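Local coordinates for protein isoaspartyl dipeptidase (Fervidobacterium islandicum, PDB 7CDH) that probably hydrolyses isoaspartyl (beta-aspartyl) dipeptides as a zinc-dependent M38 metallopeptidase, an activity linked to protein repair, at residues T123-P134 / K150-A158; R201-E211 / Q234-G242. All blocks are in the same frame, centred on the assembly; numbering follows the deposited sequence.

Both contacts belong to the TIM-barrel-like core of this amidohydrolase, contact 1 in its wall of parallel strands and contact 2 in the helical layer outside that wall. Their centres lie about 20 Å apart and their nearest atoms about 7 Å apart, so they do not touch. Strand 191-196 links them: it pairs with strand 151-159 of contact 1, while Ile-203 and Leu-206 of contact 2 pack on its Val-196 and Phe-194. Contact 1 holds Glu-156, the residue shared by the two zinc sites. Contact 2 stays outside the metal centre, the side chain of Ile-203 being about 12 Å from a zinc ion.

Contact 1. Residues T123-P134 / K150-A158; sequences TFIYTGSYRVPP and KVIGVGEIA. With ZN (zinc ion), chain K; ZN (zinc ion), chain L.
Ile-125 N donates to Lys-150 O at 2.9 Å, the first of the backbone hydrogen bonds that join 123-134 to 150-158 as parallel strands; Ile-152 N donates to Ile-125 O, Thr-127 N to Gly-153 O and Gly-155 N to Thr-127 O. The register slips by one between Ile-125 and Thr-127, a beta bulge. Past the end of strand 123-127, Ala-158 N reaches Tyr-130 O, and a water bridges that oxygen to Ala-158 O.

At the other end Lys-150, bent at its last torsion (chi4 -66°), donates hydrogen bonds from NZ to Thr-123 OG1 at 2.9 Å and Thr-123 O at 3.1 Å; OG1 is also hydrogen-bonded to Ala-113 O, and the ammonium also forms a salt bridge with Glu-117. Replacing Lys-150 by an alanine would remove the ammonium and probably leave Glu-117 without its charge partner and Thr-123 OG1 and O without this donor.

The strands belong to the beta-alpha-beta unit 122-127, 141-147, 151-159 of the TIM-barrel-like amidohydrolase core.

Apolar contact is made by Ile-152, whose CD1 lies over one face of the Tyr-126 ring, 3.9 Å from its centroid, a CH-pi contact. Val-132 CG2 meets Ile-157 CG2.

Glu-156 bridges two zinc ions, OE1 at 2.2 Å from one and OE2 at 2.0 Å from the other; His-195 and His-224 complete the first site, His-61, His-63 and Asp-285 the second. The Tyr-130 ring runs beside this carboxylate, their planes 77° apart, and Tyr-130 OH and Glu-156 OE2 share a water.

Contact 2. Residues R201-E211 / Q234-G242; sequences RGIEYLFDIIE and QGLEFAKRG
Phe-207 and Arg-241 meet at about a right angle between helices 204-211 and 234-240, whose axes approach to 11.2 Å and run nearly parallel, 20° apart. From its CB, Arg-241 stretches out fully from CG to NE, with CD passing 4.1 Å from Ile-210 CD1. NE donates to Glu-237 OE1, one turn earlier in the same segment, at 3.2 Å, a salt bridge within that segment. Phe-207 CD1 sits over the centre of one guanidinium face, nearest to CZ; the ring and guanidinium planes are 49° apart, so this is not a flat stack. At the tip NH1 donates to Glu-211 OE2 at 2.7 Å, almost in the guanidinium plane. Each glutamate offers its anti lone pair, and the two carboxylates hold the guanidinium by different N-H groups, which should limit its rotation. Glu-211, Arg-241 and Glu-237 thus form a salt-bridge network across the two helices.

Deeper in, the Phe-207 ring points its CZ at the other helix, with Gln-234 O in the ring plane at its edge and Phe-238 CB 4.0 Å from CZ. Phe-238, CG anti to its backbone N (chi1 -177°), extends between the helices: its CB meets Ile-203 CD1 at 3.9 Å, while its CZ reaches Leu-206 CD2. The Phe-238 side chain also packs on Leu-220 and Pro-222 of strand 220-223.

At the start of helix 204-211, Gln-234 OE1 accepts a hydrogen bond from the backbone N of Ile-203, the N-cap residue, at 3.2 Å. Two near-parallel helices, joined by a salt bridge on their exposed side and resting with apolar residues on intervening strand 220-223, are the arrangement of successive outer helices in a TIM-barrel fold.

Contact 1. Residues T123-P134 / K150-A158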
# COMPACT_ATOMS: atom_id res chain seq x y z
N THR A 123 -8.52 32.44 -9.19
CA THR A 123 -8.17 31.63 -8.00
C THR A 123 -6.97 30.75 -8.29
O THR A 123 -6.89 30.19 -9.40
CB THR A 123 -9.32 30.72 -7.58
OG1 THR A 123 -9.58 29.82 -8.67
CG2 THR A 123 -10.56 31.52 -7.29
N PHE A 124 -6.13 30.57 -7.28
CA PHE A 124 -5.01 29.61 -7.28
C PHE A 124 -5.00 29.01 -5.89
O PHE A 124 -5.58 29.59 -4.96
CB PHE A 124 -3.68 30.27 -7.64
CG PHE A 124 -3.77 31.06 -8.92
CD1 PHE A 124 -4.22 32.37 -8.91
CD2 PHE A 124 -3.51 30.47 -10.14
CE1 PHE A 124 -4.41 33.06 -10.09
CE2 PHE A 124 -3.61 31.19 -11.32
CZ PHE A 124 -4.09 32.47 -11.30
N ILE A 125 -4.36 27.86 -5.75
CA ILE A 125 -4.33 27.19 -4.43
C ILE A 125 -2.90 26.76 -4.18
O ILE A 125 -2.14 26.61 -5.12
CB ILE A 125 -5.35 26.04 -4.39
CG1 ILE A 125 -4.98 24.90 -5.34
CG2 ILE A 125 -6.75 26.55 -4.71
CD1 ILE A 125 -5.78 23.66 -5.11
N TYR A 126 -2.58 26.57 -2.92
CA TYR A 126 -1.47 25.74 -2.45
C TYR A 126 -1.96 24.30 -2.24
O TYR A 126 -3.13 24.08 -1.95
CB TYR A 126 -0.97 26.28 -1.11
CG TYR A 126 -0.41 27.68 -1.14
CD1 TYR A 126 0.92 27.89 -1.42
CD2 TYR A 126 -1.17 28.77 -0.81
CE1 TYR A 126 1.47 29.15 -1.39
CE2 TYR A 126 -0.64 30.05 -0.77
CZ TYR A 126 0.69 30.23 -1.05
OH TYR A 126 1.27 31.45 -1.01
N THR A 127 -1.03 23.37 -2.33
CA THR A 127 -1.15 22.01 -1.79
C THR A 127 -0.54 22.05 -0.40
O THR A 127 -0.06 23.13 -0.01
CB THR A 127 -0.51 20.96 -2.70
OG1 THR A 127 -0.79 19.78 -1.97
CG2 THR A 127 0.98 21.11 -2.91
N GLY A 128 -0.60 20.96 0.34
CA GLY A 128 -0.14 20.94 1.75
C GLY A 128 -1.06 21.70 2.68
O GLY A 128 -2.16 22.10 2.25
N SER A 129 -0.58 21.91 3.91
CA SER A 129 -1.25 22.61 5.04
C SER A 129 -0.15 22.91 6.07
O SER A 129 1.04 22.76 5.69
CB SER A 129 -2.38 21.75 5.64
OG SER A 129 -1.87 20.57 6.32
N TYR A 130 -0.51 23.26 7.30
CA TYR A 130 0.46 23.56 8.37
C TYR A 130 1.44 22.40 8.52
O TYR A 130 2.62 22.63 8.66
CB TYR A 130 -0.19 23.76 9.74
CG TYR A 130 -0.58 25.16 10.12
CD1 TYR A 130 -1.01 26.12 9.21
CD2 TYR A 130 -0.58 25.52 11.47
CE1 TYR A 130 -1.40 27.39 9.60
CE2 TYR A 130 -0.93 26.80 11.88
CZ TYR A 130 -1.36 27.73 10.95
OH TYR A 130 -1.75 28.96 11.42
N ARG A 131 0.91 21.18 8.56
CA ARG A 131 1.67 20.02 9.05
C ARG A 131 2.71 19.57 8.02
O ARG A 131 2.41 19.53 6.84
CB ARG A 131 0.74 18.86 9.33
CG ARG A 131 1.47 17.63 9.85
CD ARG A 131 0.47 16.71 10.48
NE ARG A 131 1.12 15.57 11.07
CZ ARG A 131 1.51 14.50 10.41
NH1 ARG A 131 1.32 14.40 9.09
NH2 ARG A 131 2.10 13.53 11.09
N VAL A 132 3.88 19.22 8.51
CA VAL A 132 4.93 18.47 7.77
C VAL A 132 4.91 17.04 8.31
O VAL A 132 4.89 16.88 9.54
CB VAL A 132 6.28 19.17 7.98
CG1 VAL A 132 7.43 18.29 7.58
CG2 VAL A 132 6.30 20.51 7.27
N PRO A 133 4.86 15.96 7.49
CA PRO A 133 4.88 16.01 6.03
C PRO A 133 3.54 16.45 5.43
O PRO A 133 2.48 16.12 5.97
CB PRO A 133 5.11 14.53 5.61
CG PRO A 133 4.53 13.72 6.71
CD PRO A 133 4.70 14.56 7.96
N PRO A 134 3.54 17.19 4.31
CA PRO A 134 2.34 17.89 3.87
C PRO A 134 1.35 16.96 3.15
O PRO A 134 1.83 16.08 2.48
CB PRO A 134 2.89 18.95 2.91
CG PRO A 134 4.12 18.31 2.35
CD PRO A 134 4.70 17.51 3.50
N LYS A 150 -4.18 24.79 -10.94
CA LYS A 150 -4.30 25.88 -9.94
C LYS A 150 -3.23 25.78 -8.84
O LYS A 150 -3.08 26.78 -8.11
CB LYS A 150 -5.71 25.89 -9.33
CG LYS A 150 -6.78 26.49 -10.24
CD LYS A 150 -8.06 26.78 -9.52
CE LYS A 150 -9.17 27.20 -10.45
NZ LYS A 150 -8.87 28.49 -11.10
N VAL A 151 -2.58 24.64 -8.62
CA VAL A 151 -1.59 24.52 -7.50
C VAL A 151 -0.36 25.38 -7.84
O VAL A 151 0.26 25.15 -8.92
CB VAL A 151 -1.23 23.05 -7.25
CG1 VAL A 151 -0.08 22.91 -6.28
CG2 VAL A 151 -2.43 22.27 -6.76
N ILE A 152 -0.03 26.40 -7.03
CA ILE A 152 1.10 27.33 -7.33
C ILE A 152 2.21 27.18 -6.29
O ILE A 152 3.19 27.94 -6.36
CB ILE A 152 0.64 28.79 -7.51
CG1 ILE A 152 -0.23 29.32 -6.36
CG2 ILE A 152 -0.08 28.92 -8.84
CD1 ILE A 152 0.29 29.01 -4.99
N GLY A 153 2.10 26.22 -5.39
CA GLY A 153 3.03 26.10 -4.26
C GLY A 153 2.51 25.20 -3.17
O GLY A 153 1.50 24.53 -3.38
N VAL A 154 3.26 25.13 -2.08
CA VAL A 154 2.91 24.37 -0.86
C VAL A 154 2.82 25.38 0.27
O VAL A 154 3.58 26.33 0.26
CB VAL A 154 3.94 23.29 -0.55
CG1 VAL A 154 5.30 23.89 -0.24
CG2 VAL A 154 3.45 22.38 0.59
N GLY A 155 1.86 25.20 1.15
CA GLY A 155 1.56 26.17 2.20
C GLY A 155 0.22 25.86 2.85
O GLY A 155 -0.53 25.06 2.31
N GLU A 156 -0.02 26.48 4.02
CA GLU A 156 1.01 27.27 4.66
C GLU A 156 1.73 26.39 5.70
O GLU A 156 1.09 25.97 6.65
CB GLU A 156 0.46 28.58 5.23
CG GLU A 156 -0.84 28.43 5.97
CD GLU A 156 -1.31 29.61 6.82
OE1 GLU A 156 -0.48 30.44 7.32
OE2 GLU A 156 -2.55 29.71 6.94
N ILE A 157 3.01 26.11 5.50
CA ILE A 157 3.84 25.26 6.39
C ILE A 157 4.16 26.07 7.64
O ILE A 157 4.66 27.17 7.51
CB ILE A 157 5.11 24.84 5.64
CG1 ILE A 157 4.73 23.97 4.44
CG2 ILE A 157 6.09 24.17 6.56
CD1 ILE A 157 5.92 23.56 3.63
N ALA A 158 3.81 25.56 8.81
CA ALA A 158 4.04 26.25 10.09
C ALA A 158 5.47 25.99 10.53
O ALA A 158 5.91 24.83 10.54
CB ALA A 158 3.06 25.80 11.14
ZN ZN K . -0.99 31.44 9.26
ZN ZN L . -3.49 31.50 7.25
O HOH W 1 4.60 22.38 10.59
O HOH W 2 -3.39 30.31 10.02

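Contact 2. Residues R201-E211 / Q234-G242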
# COMPACT_ATOMS: atom_id res chain seq x y z
N ARG A 201 12.83 31.17 17.30
CA ARG A 201 13.58 30.83 16.07
C ARG A 201 13.13 31.68 14.88
O ARG A 201 13.90 31.79 13.94
CB ARG A 201 13.44 29.33 15.80
CG ARG A 201 14.24 28.44 16.74
CD ARG A 201 13.94 26.96 16.58
NE ARG A 201 12.57 26.64 16.98
CZ ARG A 201 12.02 25.42 16.99
NH1 ARG A 201 12.74 24.37 16.65
NH2 ARG A 201 10.75 25.26 17.37
N GLY A 202 11.94 32.28 14.88
CA GLY A 202 11.46 33.11 13.74
C GLY A 202 11.72 32.44 12.39
O GLY A 202 11.35 31.27 12.26
N ILE A 203 12.37 33.13 11.45
CA ILE A 203 12.70 32.65 10.08
C ILE A 203 14.18 32.23 9.97
O ILE A 203 14.70 32.26 8.84
CB ILE A 203 12.30 33.67 9.01
CG1 ILE A 203 12.99 35.03 9.15
CG2 ILE A 203 10.78 33.80 8.95
CD1 ILE A 203 12.84 35.94 7.91
N GLU A 204 14.78 31.71 11.03
CA GLU A 204 16.09 30.99 11.02
C GLU A 204 16.20 30.05 9.79
O GLU A 204 17.15 30.16 8.99
CB GLU A 204 16.20 30.18 12.30
CG GLU A 204 17.58 30.08 12.92
CD GLU A 204 17.47 29.72 14.41
OE1 GLU A 204 17.51 30.66 15.27
OE2 GLU A 204 17.29 28.50 14.71
N TYR A 205 15.28 29.11 9.63
CA TYR A 205 15.34 28.09 8.56
C TYR A 205 15.45 28.75 7.19
O TYR A 205 16.09 28.15 6.31
CB TYR A 205 14.08 27.23 8.59
CG TYR A 205 14.04 26.18 9.67
CD1 TYR A 205 15.16 25.80 10.38
CD2 TYR A 205 12.86 25.51 9.91
CE1 TYR A 205 15.11 24.79 11.34
CE2 TYR A 205 12.78 24.51 10.86
CZ TYR A 205 13.91 24.14 11.57
OH TYR A 205 13.77 23.14 12.48
N LEU A 206 14.82 29.92 6.98
CA LEU A 206 14.81 30.59 5.65
C LEU A 206 16.23 31.08 5.33
O LEU A 206 16.69 30.87 4.17
CB LEU A 206 13.76 31.70 5.60
CG LEU A 206 12.34 31.25 5.26
CD1 LEU A 206 11.77 30.32 6.32
CD2 LEU A 206 11.41 32.43 5.09
N PHE A 207 16.92 31.63 6.32
CA PHE A 207 18.33 32.06 6.22
C PHE A 207 19.21 30.83 6.02
O PHE A 207 20.14 30.91 5.16
CB PHE A 207 18.73 32.90 7.44
CG PHE A 207 18.14 34.29 7.42
CD1 PHE A 207 18.47 35.18 6.41
CD2 PHE A 207 17.27 34.72 8.40
CE1 PHE A 207 17.93 36.46 6.39
CE2 PHE A 207 16.74 36.00 8.38
CZ PHE A 207 17.05 36.86 7.36
N ASP A 208 18.91 29.72 6.72
CA ASP A 208 19.67 28.45 6.61
C ASP A 208 19.58 27.91 5.17
O ASP A 208 20.61 27.53 4.60
CB ASP A 208 19.20 27.38 7.59
CG ASP A 208 19.50 27.67 9.06
OD1 ASP A 208 20.37 28.53 9.34
OD2 ASP A 208 18.83 27.02 9.91
N ILE A 209 18.40 27.97 4.56
CA ILE A 209 18.23 27.47 3.17
C ILE A 209 19.13 28.27 2.20
O ILE A 209 19.81 27.65 1.36
CB ILE A 209 16.74 27.51 2.77
CG1 ILE A 209 15.90 26.56 3.63
CG2 ILE A 209 16.60 27.20 1.30
CD1 ILE A 209 14.42 26.89 3.63
N ILE A 210 19.08 29.60 2.24
CA ILE A 210 19.80 30.43 1.23
C ILE A 210 21.31 30.44 1.50
O ILE A 210 22.09 30.51 0.53
CB ILE A 210 19.22 31.85 1.16
CG1 ILE A 210 19.42 32.60 2.48
CG2 ILE A 210 17.77 31.79 0.72
CD1 ILE A 210 19.13 34.08 2.38
N GLU A 211 21.74 30.33 2.76
CA GLU A 211 23.18 30.37 3.11
C GLU A 211 23.82 29.03 2.78
O GLU A 211 24.94 29.05 2.28
CB GLU A 211 23.36 30.79 4.57
CG GLU A 211 23.16 32.29 4.75
CD GLU A 211 22.81 32.78 6.15
OE1 GLU A 211 22.85 31.97 7.11
OE2 GLU A 211 22.50 33.97 6.28
N GLN A 234 13.77 41.03 11.29
CA GLN A 234 14.29 39.81 10.60
C GLN A 234 13.76 39.81 9.14
O GLN A 234 14.53 39.46 8.19
CB GLN A 234 13.90 38.54 11.36
CG GLN A 234 14.96 37.92 12.27
CD GLN A 234 14.84 36.39 12.33
OE1 GLN A 234 13.77 35.78 12.56
NE2 GLN A 234 15.96 35.71 12.09
N GLY A 235 12.51 40.22 8.94
CA GLY A 235 11.90 40.33 7.59
C GLY A 235 12.63 41.30 6.68
O GLY A 235 12.87 40.95 5.48
N LEU A 236 12.97 42.50 7.17
CA LEU A 236 13.70 43.51 6.35
C LEU A 236 15.11 43.00 6.03
O LEU A 236 15.59 43.26 4.93
CB LEU A 236 13.75 44.86 7.05
CG LEU A 236 12.41 45.55 7.21
CD1 LEU A 236 12.58 46.87 7.93
CD2 LEU A 236 11.73 45.74 5.86
N GLU A 237 15.72 42.23 6.91
CA GLU A 237 17.04 41.64 6.56
C GLU A 237 16.83 40.66 5.40
O GLU A 237 17.69 40.63 4.48
CB GLU A 237 17.73 41.01 7.76
CG GLU A 237 19.11 40.48 7.39
CD GLU A 237 20.01 41.46 6.63
OE1 GLU A 237 20.67 41.03 5.62
OE2 GLU A 237 20.02 42.68 7.05
N PHE A 238 15.70 39.93 5.41
CA PHE A 238 15.35 38.93 4.37
C PHE A 238 15.07 39.66 3.05
O PHE A 238 15.56 39.19 1.99
CB PHE A 238 14.19 38.05 4.87
CG PHE A 238 13.78 36.94 3.94
CD1 PHE A 238 14.55 35.81 3.80
CD2 PHE A 238 12.62 37.04 3.20
CE1 PHE A 238 14.18 34.80 2.95
CE2 PHE A 238 12.24 36.02 2.33
CZ PHE A 238 13.01 34.89 2.23
N ALA A 239 14.30 40.76 3.09
CA ALA A 239 14.05 41.64 1.91
C ALA A 239 15.37 42.15 1.33
O ALA A 239 15.49 42.15 0.08
CB ALA A 239 13.18 42.83 2.24
N LYS A 240 16.31 42.58 2.20
CA LYS A 240 17.59 43.18 1.73
C LYS A 240 18.33 42.13 0.93
O LYS A 240 19.01 42.51 -0.00
CB LYS A 240 18.48 43.72 2.85
CG LYS A 240 18.12 45.11 3.33
CD LYS A 240 18.73 45.44 4.66
CE LYS A 240 18.00 46.55 5.37
NZ LYS A 240 18.25 46.47 6.83
N ARG A 241 18.11 40.84 1.19
CA ARG A 241 18.79 39.80 0.38
C ARG A 241 17.99 39.40 -0.84
O ARG A 241 18.46 38.51 -1.54
CB ARG A 241 19.11 38.59 1.24
CG ARG A 241 19.78 38.98 2.54
CD ARG A 241 20.64 37.86 3.00
NE ARG A 241 20.99 38.04 4.40
CZ ARG A 241 21.61 37.11 5.12
NH1 ARG A 241 21.91 35.94 4.56
NH2 ARG A 241 21.89 37.34 6.39
N GLY A 242 16.84 40.03 -1.13
CA GLY A 242 16.07 39.77 -2.37
C GLY A 242 14.72 39.10 -2.09
O GLY A 242 13.97 38.86 -3.03